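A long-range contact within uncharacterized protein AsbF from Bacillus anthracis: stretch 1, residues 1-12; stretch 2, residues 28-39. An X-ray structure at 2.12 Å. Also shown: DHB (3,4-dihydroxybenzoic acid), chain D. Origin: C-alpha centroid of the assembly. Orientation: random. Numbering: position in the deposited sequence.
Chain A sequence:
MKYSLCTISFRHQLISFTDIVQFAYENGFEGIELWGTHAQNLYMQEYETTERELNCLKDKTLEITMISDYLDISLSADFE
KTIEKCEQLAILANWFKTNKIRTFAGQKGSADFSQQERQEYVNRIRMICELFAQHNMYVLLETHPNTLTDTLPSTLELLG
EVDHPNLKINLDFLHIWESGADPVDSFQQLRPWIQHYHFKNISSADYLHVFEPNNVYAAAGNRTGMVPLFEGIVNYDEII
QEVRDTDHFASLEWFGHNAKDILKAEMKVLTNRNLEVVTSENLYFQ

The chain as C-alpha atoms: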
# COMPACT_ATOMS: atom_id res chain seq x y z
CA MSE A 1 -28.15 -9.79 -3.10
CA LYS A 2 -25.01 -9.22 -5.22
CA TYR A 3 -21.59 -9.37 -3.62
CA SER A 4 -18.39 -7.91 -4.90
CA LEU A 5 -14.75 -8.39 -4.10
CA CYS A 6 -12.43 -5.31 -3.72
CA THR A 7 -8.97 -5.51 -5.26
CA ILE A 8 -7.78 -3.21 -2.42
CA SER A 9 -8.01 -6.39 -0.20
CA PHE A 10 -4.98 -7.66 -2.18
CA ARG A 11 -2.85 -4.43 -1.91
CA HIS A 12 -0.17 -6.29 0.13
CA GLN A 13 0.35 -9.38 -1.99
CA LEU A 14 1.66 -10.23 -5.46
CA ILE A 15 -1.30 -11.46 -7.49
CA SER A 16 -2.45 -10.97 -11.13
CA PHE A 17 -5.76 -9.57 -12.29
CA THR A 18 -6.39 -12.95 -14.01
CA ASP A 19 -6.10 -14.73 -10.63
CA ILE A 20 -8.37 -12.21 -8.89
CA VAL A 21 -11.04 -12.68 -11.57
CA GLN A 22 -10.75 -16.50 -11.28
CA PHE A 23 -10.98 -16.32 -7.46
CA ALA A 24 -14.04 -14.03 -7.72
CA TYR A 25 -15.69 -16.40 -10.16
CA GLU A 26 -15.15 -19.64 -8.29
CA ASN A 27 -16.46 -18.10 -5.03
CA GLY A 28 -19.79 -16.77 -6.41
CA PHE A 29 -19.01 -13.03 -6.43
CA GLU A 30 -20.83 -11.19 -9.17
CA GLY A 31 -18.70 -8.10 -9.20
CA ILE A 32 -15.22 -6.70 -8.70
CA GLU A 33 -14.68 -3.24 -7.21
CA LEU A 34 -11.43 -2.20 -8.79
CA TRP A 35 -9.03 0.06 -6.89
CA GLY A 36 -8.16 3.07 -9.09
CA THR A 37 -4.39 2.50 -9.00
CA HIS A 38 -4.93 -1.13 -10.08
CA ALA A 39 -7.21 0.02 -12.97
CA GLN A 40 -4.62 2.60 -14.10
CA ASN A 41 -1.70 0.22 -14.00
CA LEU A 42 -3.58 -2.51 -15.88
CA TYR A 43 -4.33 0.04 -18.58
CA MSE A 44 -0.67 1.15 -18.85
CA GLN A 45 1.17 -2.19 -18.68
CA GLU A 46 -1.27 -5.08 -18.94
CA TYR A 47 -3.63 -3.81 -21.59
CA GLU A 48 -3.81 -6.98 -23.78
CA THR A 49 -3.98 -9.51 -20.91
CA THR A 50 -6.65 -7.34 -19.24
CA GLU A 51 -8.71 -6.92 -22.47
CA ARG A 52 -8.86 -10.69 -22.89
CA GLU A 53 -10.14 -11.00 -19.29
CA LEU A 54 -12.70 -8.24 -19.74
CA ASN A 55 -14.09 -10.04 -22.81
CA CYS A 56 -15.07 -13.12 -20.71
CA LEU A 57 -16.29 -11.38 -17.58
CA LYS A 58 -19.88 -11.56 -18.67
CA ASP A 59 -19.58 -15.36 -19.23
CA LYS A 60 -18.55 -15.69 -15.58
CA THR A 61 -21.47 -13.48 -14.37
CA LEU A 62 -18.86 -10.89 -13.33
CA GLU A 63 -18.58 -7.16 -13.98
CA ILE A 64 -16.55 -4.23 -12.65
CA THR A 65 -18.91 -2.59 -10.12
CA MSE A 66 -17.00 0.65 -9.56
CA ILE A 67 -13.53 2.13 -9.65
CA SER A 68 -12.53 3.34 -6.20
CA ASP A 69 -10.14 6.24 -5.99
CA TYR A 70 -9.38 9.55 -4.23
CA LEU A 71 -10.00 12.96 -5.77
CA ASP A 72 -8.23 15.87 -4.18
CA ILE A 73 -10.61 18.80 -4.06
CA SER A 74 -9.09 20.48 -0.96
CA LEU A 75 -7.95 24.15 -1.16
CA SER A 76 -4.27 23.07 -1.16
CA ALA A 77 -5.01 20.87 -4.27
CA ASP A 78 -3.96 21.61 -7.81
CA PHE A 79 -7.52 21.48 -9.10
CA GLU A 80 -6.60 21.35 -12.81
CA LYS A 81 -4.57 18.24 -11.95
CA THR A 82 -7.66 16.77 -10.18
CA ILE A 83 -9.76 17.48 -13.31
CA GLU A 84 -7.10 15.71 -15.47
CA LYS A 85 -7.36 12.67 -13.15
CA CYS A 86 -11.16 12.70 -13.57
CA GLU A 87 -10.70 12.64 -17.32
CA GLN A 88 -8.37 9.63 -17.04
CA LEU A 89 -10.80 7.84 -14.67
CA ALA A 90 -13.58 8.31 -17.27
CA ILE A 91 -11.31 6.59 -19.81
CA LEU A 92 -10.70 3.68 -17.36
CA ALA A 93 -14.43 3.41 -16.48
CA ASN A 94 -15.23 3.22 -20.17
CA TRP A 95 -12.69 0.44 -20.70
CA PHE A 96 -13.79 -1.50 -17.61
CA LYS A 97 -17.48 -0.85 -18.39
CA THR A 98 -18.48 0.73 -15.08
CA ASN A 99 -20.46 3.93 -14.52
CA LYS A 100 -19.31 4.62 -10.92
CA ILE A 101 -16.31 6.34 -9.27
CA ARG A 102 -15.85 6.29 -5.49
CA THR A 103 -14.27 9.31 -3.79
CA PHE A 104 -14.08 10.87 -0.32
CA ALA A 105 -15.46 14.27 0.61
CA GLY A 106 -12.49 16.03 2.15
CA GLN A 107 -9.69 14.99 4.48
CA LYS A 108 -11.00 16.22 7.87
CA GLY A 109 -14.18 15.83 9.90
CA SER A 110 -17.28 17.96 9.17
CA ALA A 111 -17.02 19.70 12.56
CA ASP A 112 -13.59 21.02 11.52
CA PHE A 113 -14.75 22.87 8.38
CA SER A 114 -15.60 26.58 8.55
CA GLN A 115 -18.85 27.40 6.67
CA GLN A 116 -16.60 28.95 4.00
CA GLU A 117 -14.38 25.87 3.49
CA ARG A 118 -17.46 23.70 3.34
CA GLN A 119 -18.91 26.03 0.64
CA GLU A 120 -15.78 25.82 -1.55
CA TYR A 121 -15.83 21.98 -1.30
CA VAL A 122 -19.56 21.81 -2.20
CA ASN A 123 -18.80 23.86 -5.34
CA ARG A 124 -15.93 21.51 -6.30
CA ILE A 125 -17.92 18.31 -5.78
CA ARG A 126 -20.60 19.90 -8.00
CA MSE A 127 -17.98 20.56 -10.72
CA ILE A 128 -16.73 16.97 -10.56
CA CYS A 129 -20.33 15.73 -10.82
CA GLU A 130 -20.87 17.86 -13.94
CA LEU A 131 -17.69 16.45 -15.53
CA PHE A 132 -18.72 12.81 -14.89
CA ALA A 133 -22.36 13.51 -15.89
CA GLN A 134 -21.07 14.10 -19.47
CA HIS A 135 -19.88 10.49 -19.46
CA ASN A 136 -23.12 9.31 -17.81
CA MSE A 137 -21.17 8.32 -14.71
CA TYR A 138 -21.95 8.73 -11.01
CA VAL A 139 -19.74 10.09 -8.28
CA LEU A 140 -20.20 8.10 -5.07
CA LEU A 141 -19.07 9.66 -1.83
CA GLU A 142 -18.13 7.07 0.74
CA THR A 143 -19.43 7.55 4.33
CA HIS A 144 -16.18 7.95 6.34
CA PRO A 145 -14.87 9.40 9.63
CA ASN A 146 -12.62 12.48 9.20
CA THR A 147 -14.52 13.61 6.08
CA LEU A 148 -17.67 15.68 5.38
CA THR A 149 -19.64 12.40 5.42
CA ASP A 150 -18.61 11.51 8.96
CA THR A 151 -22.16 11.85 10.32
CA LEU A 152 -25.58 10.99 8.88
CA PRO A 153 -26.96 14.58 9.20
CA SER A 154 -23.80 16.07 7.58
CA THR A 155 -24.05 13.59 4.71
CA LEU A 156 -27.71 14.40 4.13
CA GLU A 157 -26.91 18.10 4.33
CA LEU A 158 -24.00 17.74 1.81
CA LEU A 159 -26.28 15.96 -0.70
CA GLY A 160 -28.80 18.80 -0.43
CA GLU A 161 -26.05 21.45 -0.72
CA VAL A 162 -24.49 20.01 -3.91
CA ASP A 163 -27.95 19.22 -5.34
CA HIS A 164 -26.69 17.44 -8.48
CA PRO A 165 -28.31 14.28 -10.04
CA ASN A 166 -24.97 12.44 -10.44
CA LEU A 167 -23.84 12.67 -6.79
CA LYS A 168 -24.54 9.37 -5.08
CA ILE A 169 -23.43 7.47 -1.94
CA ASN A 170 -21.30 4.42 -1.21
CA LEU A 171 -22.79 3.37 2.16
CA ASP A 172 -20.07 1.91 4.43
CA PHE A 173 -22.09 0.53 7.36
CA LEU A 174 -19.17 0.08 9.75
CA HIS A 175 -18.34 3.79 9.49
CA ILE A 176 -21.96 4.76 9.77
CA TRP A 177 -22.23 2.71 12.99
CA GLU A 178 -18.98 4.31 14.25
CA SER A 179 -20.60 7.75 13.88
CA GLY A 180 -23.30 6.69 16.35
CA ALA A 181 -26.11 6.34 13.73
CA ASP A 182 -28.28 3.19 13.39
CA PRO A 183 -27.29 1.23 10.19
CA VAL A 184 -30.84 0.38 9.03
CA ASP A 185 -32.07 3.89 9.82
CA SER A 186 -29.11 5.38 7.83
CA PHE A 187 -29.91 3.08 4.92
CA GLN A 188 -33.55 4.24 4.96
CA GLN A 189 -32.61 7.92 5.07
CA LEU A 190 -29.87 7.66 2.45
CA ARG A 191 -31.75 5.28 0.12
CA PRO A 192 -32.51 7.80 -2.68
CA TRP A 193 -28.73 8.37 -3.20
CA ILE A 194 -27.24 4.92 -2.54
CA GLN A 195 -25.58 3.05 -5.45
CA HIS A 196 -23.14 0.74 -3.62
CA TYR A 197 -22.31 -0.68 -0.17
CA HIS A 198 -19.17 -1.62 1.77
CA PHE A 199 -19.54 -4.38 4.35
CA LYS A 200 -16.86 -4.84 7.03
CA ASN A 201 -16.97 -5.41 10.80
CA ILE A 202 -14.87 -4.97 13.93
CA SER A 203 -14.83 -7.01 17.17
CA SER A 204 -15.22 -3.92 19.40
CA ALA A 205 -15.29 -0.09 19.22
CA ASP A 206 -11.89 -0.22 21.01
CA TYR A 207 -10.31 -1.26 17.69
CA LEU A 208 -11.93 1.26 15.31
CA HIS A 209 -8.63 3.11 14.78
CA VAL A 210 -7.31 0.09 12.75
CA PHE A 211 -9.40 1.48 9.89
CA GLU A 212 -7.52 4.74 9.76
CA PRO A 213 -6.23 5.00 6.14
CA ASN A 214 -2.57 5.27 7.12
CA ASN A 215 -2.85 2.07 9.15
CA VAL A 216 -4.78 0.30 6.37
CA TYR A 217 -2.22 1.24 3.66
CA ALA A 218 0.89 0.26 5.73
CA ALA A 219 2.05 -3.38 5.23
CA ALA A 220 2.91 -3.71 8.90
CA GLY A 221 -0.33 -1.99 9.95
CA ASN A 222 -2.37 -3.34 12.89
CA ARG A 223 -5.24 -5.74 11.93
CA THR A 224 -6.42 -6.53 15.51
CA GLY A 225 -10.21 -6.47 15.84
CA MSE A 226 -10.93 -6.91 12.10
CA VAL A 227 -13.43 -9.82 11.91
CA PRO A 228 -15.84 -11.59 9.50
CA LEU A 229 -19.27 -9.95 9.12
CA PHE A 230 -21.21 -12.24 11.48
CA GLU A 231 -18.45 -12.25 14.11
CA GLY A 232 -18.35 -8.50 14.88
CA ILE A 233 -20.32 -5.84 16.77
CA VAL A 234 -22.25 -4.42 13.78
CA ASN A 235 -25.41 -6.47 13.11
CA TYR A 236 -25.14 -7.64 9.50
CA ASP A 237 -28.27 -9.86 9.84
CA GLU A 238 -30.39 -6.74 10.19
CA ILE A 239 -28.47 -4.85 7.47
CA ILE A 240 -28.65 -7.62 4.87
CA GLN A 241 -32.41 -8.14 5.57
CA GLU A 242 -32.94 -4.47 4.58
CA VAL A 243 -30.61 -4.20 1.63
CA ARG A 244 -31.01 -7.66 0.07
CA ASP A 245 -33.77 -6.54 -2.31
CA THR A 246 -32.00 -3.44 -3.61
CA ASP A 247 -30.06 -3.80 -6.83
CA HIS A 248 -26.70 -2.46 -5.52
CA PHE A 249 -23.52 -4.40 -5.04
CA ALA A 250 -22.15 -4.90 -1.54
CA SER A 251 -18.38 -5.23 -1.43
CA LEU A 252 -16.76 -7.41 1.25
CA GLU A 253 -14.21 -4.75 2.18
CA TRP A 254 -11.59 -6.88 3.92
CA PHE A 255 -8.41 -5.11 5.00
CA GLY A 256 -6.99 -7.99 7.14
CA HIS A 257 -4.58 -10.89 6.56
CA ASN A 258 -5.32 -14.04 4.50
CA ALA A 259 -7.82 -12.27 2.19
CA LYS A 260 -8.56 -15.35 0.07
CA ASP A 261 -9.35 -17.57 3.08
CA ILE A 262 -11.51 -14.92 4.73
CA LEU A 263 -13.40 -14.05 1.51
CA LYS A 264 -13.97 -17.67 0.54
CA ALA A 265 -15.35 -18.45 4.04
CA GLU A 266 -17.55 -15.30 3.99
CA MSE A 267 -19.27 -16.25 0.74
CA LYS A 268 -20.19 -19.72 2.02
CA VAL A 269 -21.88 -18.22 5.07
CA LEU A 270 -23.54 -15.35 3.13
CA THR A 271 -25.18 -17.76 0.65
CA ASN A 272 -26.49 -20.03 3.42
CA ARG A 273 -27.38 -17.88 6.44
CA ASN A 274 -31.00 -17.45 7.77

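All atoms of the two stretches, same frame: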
# COMPACT_ATOMS: atom_id res chain seq x y z
N MSE A 1 -28.78 -10.99 -2.50
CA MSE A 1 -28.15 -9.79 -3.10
C MSE A 1 -26.85 -10.11 -3.87
O MSE A 1 -26.45 -11.27 -3.99
CB MSE A 1 -27.93 -8.72 -2.03
CG MSE A 1 -27.24 -9.20 -0.77
SE MSE A 1 -26.80 -7.56 0.14
CE MSE A 1 -26.64 -6.38 -1.42
N LYS A 2 -26.23 -9.07 -4.42
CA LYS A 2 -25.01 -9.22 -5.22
C LYS A 2 -23.80 -8.77 -4.43
O LYS A 2 -23.77 -7.66 -3.91
CB LYS A 2 -25.10 -8.39 -6.49
CG LYS A 2 -25.87 -9.10 -7.59
CD LYS A 2 -26.85 -8.22 -8.32
CE LYS A 2 -26.20 -7.08 -9.07
NZ LYS A 2 -26.54 -5.80 -8.45
N TYR A 3 -22.80 -9.65 -4.38
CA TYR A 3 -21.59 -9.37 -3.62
C TYR A 3 -20.45 -9.09 -4.58
O TYR A 3 -20.34 -9.73 -5.66
CB TYR A 3 -21.22 -10.55 -2.71
CG TYR A 3 -22.23 -10.69 -1.62
CD1 TYR A 3 -22.23 -9.77 -0.56
CD2 TYR A 3 -23.22 -11.68 -1.67
CE1 TYR A 3 -23.21 -9.83 0.45
CE2 TYR A 3 -24.22 -11.77 -0.64
CZ TYR A 3 -24.20 -10.81 0.40
OH TYR A 3 -25.15 -10.83 1.41
N SER A 4 -19.60 -8.17 -4.17
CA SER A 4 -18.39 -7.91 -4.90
C SER A 4 -17.15 -8.05 -4.03
O SER A 4 -17.18 -7.90 -2.81
CB SER A 4 -18.45 -6.54 -5.60
OG SER A 4 -18.93 -5.53 -4.73
N LEU A 5 -16.04 -8.29 -4.70
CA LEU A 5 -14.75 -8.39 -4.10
C LEU A 5 -14.02 -7.05 -4.38
O LEU A 5 -14.14 -6.53 -5.48
CB LEU A 5 -14.08 -9.56 -4.83
CG LEU A 5 -12.64 -9.89 -4.62
CD1 LEU A 5 -12.41 -11.31 -5.03
CD2 LEU A 5 -11.81 -8.94 -5.49
N CYS A 6 -13.25 -6.50 -3.45
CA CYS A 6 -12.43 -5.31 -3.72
C CYS A 6 -11.00 -5.71 -3.94
O CYS A 6 -10.42 -6.37 -3.09
CB CYS A 6 -12.32 -4.41 -2.50
SG CYS A 6 -13.80 -4.11 -1.72
N THR A 7 -10.41 -5.25 -5.04
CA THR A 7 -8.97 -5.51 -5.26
C THR A 7 -8.06 -4.83 -4.22
O THR A 7 -6.95 -5.30 -4.02
CB THR A 7 -8.54 -5.17 -6.70
OG1 THR A 7 -8.51 -3.75 -6.88
CG2 THR A 7 -9.53 -5.80 -7.72
N ILE A 8 -8.54 -3.78 -3.54
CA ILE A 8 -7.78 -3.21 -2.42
C ILE A 8 -7.46 -4.27 -1.31
O ILE A 8 -6.47 -4.14 -0.62
CB ILE A 8 -8.48 -1.96 -1.80
CG1 ILE A 8 -7.49 -1.12 -0.97
CG2 ILE A 8 -9.79 -2.34 -1.04
CD1 ILE A 8 -8.07 0.32 -0.53
N SER A 9 -8.28 -5.32 -1.18
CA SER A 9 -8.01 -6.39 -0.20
C SER A 9 -6.69 -7.09 -0.49
O SER A 9 -6.14 -7.77 0.39
CB SER A 9 -9.18 -7.43 -0.17
OG SER A 9 -10.38 -6.77 0.23
N PHE A 10 -6.20 -6.95 -1.73
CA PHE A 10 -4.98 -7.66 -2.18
C PHE A 10 -3.78 -6.71 -2.31
O PHE A 10 -2.79 -7.07 -2.95
CB PHE A 10 -5.27 -8.35 -3.52
CG PHE A 10 -6.33 -9.40 -3.41
CD1 PHE A 10 -5.97 -10.72 -3.09
CD2 PHE A 10 -7.68 -9.07 -3.55
CE1 PHE A 10 -6.94 -11.71 -2.92
CE2 PHE A 10 -8.67 -10.05 -3.38
CZ PHE A 10 -8.30 -11.37 -3.06
N ARG A 11 -3.87 -5.51 -1.72
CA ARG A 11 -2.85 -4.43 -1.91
C ARG A 11 -1.46 -4.83 -1.36
O ARG A 11 -0.46 -4.21 -1.73
CB ARG A 11 -3.34 -3.13 -1.24
CG ARG A 11 -3.34 -3.20 0.36
CD ARG A 11 -4.33 -2.17 1.01
NE ARG A 11 -4.35 -2.38 2.48
CZ ARG A 11 -4.92 -3.45 3.06
NH1 ARG A 11 -5.63 -4.32 2.34
NH2 ARG A 11 -4.83 -3.62 4.37
N HIS A 12 -1.42 -5.82 -0.46
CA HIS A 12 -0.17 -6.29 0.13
C HIS A 12 0.28 -7.70 -0.29
O HIS A 12 1.05 -8.37 0.42
CB HIS A 12 -0.21 -6.15 1.66
CG HIS A 12 -0.31 -4.73 2.10
ND1 HIS A 12 -1.21 -4.31 3.05
CD2 HIS A 12 0.34 -3.61 1.68
CE1 HIS A 12 -1.08 -3.01 3.24
NE2 HIS A 12 -0.16 -2.56 2.41
N GLY A 28 -18.41 -17.27 -6.31
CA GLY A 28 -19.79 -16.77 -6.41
C GLY A 28 -19.96 -15.26 -6.28
O GLY A 28 -21.07 -14.77 -6.16
N PHE A 29 -18.87 -14.49 -6.29
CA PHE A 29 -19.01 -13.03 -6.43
C PHE A 29 -19.59 -12.70 -7.79
O PHE A 29 -19.35 -13.41 -8.78
CB PHE A 29 -17.67 -12.33 -6.29
CG PHE A 29 -17.10 -12.40 -4.92
CD1 PHE A 29 -17.49 -11.47 -3.94
CD2 PHE A 29 -16.23 -13.42 -4.58
CE1 PHE A 29 -16.95 -11.53 -2.65
CE2 PHE A 29 -15.68 -13.49 -3.31
CZ PHE A 29 -16.04 -12.53 -2.34
N GLU A 30 -20.34 -11.62 -7.87
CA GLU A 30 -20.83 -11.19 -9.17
C GLU A 30 -20.23 -9.89 -9.63
O GLU A 30 -20.58 -9.36 -10.71
CB GLU A 30 -22.35 -11.10 -9.15
CG GLU A 30 -22.97 -12.48 -9.23
CD GLU A 30 -24.47 -12.41 -9.06
OE1 GLU A 30 -25.15 -11.75 -9.86
OE2 GLU A 30 -24.95 -12.97 -8.08
N GLY A 31 -19.32 -9.35 -8.83
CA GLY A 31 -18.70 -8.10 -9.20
C GLY A 31 -17.31 -7.97 -8.62
O GLY A 31 -16.94 -8.69 -7.65
N ILE A 32 -16.53 -7.09 -9.23
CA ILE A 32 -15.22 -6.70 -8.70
C ILE A 32 -15.20 -5.17 -8.59
O ILE A 32 -15.51 -4.48 -9.56
CB ILE A 32 -14.07 -7.22 -9.60
CG1 ILE A 32 -14.02 -8.76 -9.51
CG2 ILE A 32 -12.72 -6.57 -9.18
CD1 ILE A 32 -13.17 -9.38 -10.63
N GLU A 33 -14.84 -4.67 -7.41
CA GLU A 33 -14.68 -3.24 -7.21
C GLU A 33 -13.18 -3.02 -7.34
O GLU A 33 -12.35 -3.52 -6.51
CB GLU A 33 -15.21 -2.82 -5.82
CG GLU A 33 -14.76 -1.39 -5.39
CD GLU A 33 -15.27 -0.99 -4.00
OE1 GLU A 33 -16.19 -1.66 -3.46
OE2 GLU A 33 -14.74 -0.00 -3.41
N LEU A 34 -12.81 -2.30 -8.39
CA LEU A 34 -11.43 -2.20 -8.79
C LEU A 34 -10.82 -0.94 -8.21
O LEU A 34 -11.31 0.16 -8.51
CB LEU A 34 -11.34 -2.16 -10.32
CG LEU A 34 -9.98 -2.30 -11.00
CD1 LEU A 34 -9.17 -3.47 -10.56
CD2 LEU A 34 -10.31 -2.43 -12.50
N TRP A 35 -9.75 -1.09 -7.44
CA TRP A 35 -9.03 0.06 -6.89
C TRP A 35 -8.44 0.88 -8.06
O TRP A 35 -7.94 0.30 -9.03
CB TRP A 35 -7.89 -0.49 -6.03
CG TRP A 35 -7.35 0.42 -4.96
CD1 TRP A 35 -7.95 1.54 -4.40
CD2 TRP A 35 -6.10 0.24 -4.28
NE1 TRP A 35 -7.12 2.06 -3.41
CE2 TRP A 35 -5.98 1.28 -3.33
CE3 TRP A 35 -5.07 -0.72 -4.39
CZ2 TRP A 35 -4.86 1.39 -2.49
CZ3 TRP A 35 -3.95 -0.60 -3.56
CH2 TRP A 35 -3.86 0.45 -2.62
N GLY A 36 -8.54 2.21 -7.99
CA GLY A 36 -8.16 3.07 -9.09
C GLY A 36 -6.72 2.88 -9.55
O GLY A 36 -6.45 2.85 -10.76
N THR A 37 -5.78 2.70 -8.60
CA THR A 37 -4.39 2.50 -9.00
C THR A 37 -4.18 1.18 -9.75
O THR A 37 -3.34 1.09 -10.67
CB THR A 37 -3.40 2.61 -7.79
OG1 THR A 37 -2.08 2.56 -8.31
CG2 THR A 37 -3.61 1.43 -6.77
N HIS A 38 -4.94 0.13 -9.36
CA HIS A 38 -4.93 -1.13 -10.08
C HIS A 38 -5.48 -0.98 -11.51
O HIS A 38 -4.86 -1.49 -12.45
CB HIS A 38 -5.76 -2.18 -9.33
CG HIS A 38 -5.10 -2.68 -8.07
ND1 HIS A 38 -5.76 -3.42 -7.12
CD2 HIS A 38 -3.82 -2.54 -7.61
CE1 HIS A 38 -4.92 -3.77 -6.16
NE2 HIS A 38 -3.74 -3.23 -6.43
N ALA A 39 -6.63 -0.31 -11.65
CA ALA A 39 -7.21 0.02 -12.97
C ALA A 39 -6.18 0.73 -13.88
O ALA A 39 -5.95 0.34 -15.03
CB ALA A 39 -8.48 0.92 -12.77
C1 DHB D . -10.37 2.97 2.53
C2 DHB D . -11.71 2.63 2.72
C3 DHB D . -12.21 2.40 4.00
O3 DHB D . -13.51 2.07 4.27
C4 DHB D . -11.30 2.56 5.14
O4 DHB D . -11.82 2.34 6.37
C5 DHB D . -9.97 2.93 4.94
C6 DHB D . -9.52 3.12 3.62
C DHB D . -9.86 3.18 1.11
O1 DHB D . -8.71 3.53 0.85
O2 DHB D . -10.68 2.98 0.08
O HOH W 1 -22.76 -12.47 -5.49
O HOH W 2 -10.86 -2.07 -4.30
O HOH W 3 -1.47 -3.60 -4.97

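Parallel β-strands are joined by a ladder in which one residue of a pair uses its NH and CO to reach residues on both sides of its partner, and where the strands end, side chains can take over the bonding. The contact between residues 1-12 and 28-39 of AsbF illustrates both halves of this principle.

The handover centres on Thr7. Its OG1 lies 2.8 Å from ND1 of His38 in a hydrogen bond whose donor could be either group, and the same OG1 accepts a hydrogen bond from Trp35 N at 3.0 Å, nearly linear at 171°. Trp35 occupies the N-cap position of the helix that carries His38, so one hydroxyl ties the first stretch to both the end of the strand and the first turn of the helix.

Behind this anchor runs the ladder itself. Glu33 N donates to Leu5 O (2.8 Å), Leu5 N to Gly31 O (3.1 Å) and Thr7 N to Glu33 O (3.0 Å), the alternation expected of parallel strands, here with axes inclined at 35°. At the other end Tyr3 O accepts a good bond from Glu30 N (2.9 Å) and a weak one from Gly31 N (3.4 Å). Short CA-H...O contacts, such as Ser4 CA to Gly31 O at 3.2 Å, supplement the ladder. Water extends it: water 1 accepts from Tyr3 N (3.0 Å) and donates to Gly28 O (2.9 Å), while water 2 accepts from Ile8 N (3.0 Å) and donates to Glu33 O (3.0 Å), giving that carbonyl a second donor beside Thr7 N.

Side chains alternate across the sheet. Ser4, Cys6 and Glu33 share one face; Gly31 adds no side chain there, and a CB would come tightly against Ser4 CB. Leu5 and Ile32 occupy the other face, where Thr7 CG2 approaches Ile32 CG2 at 3.6 Å. Just before the second strand, the Phe29 ring receives Leu5 CB over one face, 4.0 Å from the ring centroid and only 11° off its normal, a CH-π contact in which an aliphatic C-H rests on the π cloud, held mainly by dispersion.

A similar contact closes the far end. Ile8 CD1 sits over one face of Trp35, 3.8 Å from the centroid of its five-membered ring, and Arg11 CB packs against Trp35 CZ3 at 3.5 Å. The Arg11 side chain then leads away, its NH1 donating to Ile8 O (3.1 Å) and bracing the turn after the strand. Altogether the two stretches bury 825 Å² between them, both sides summed.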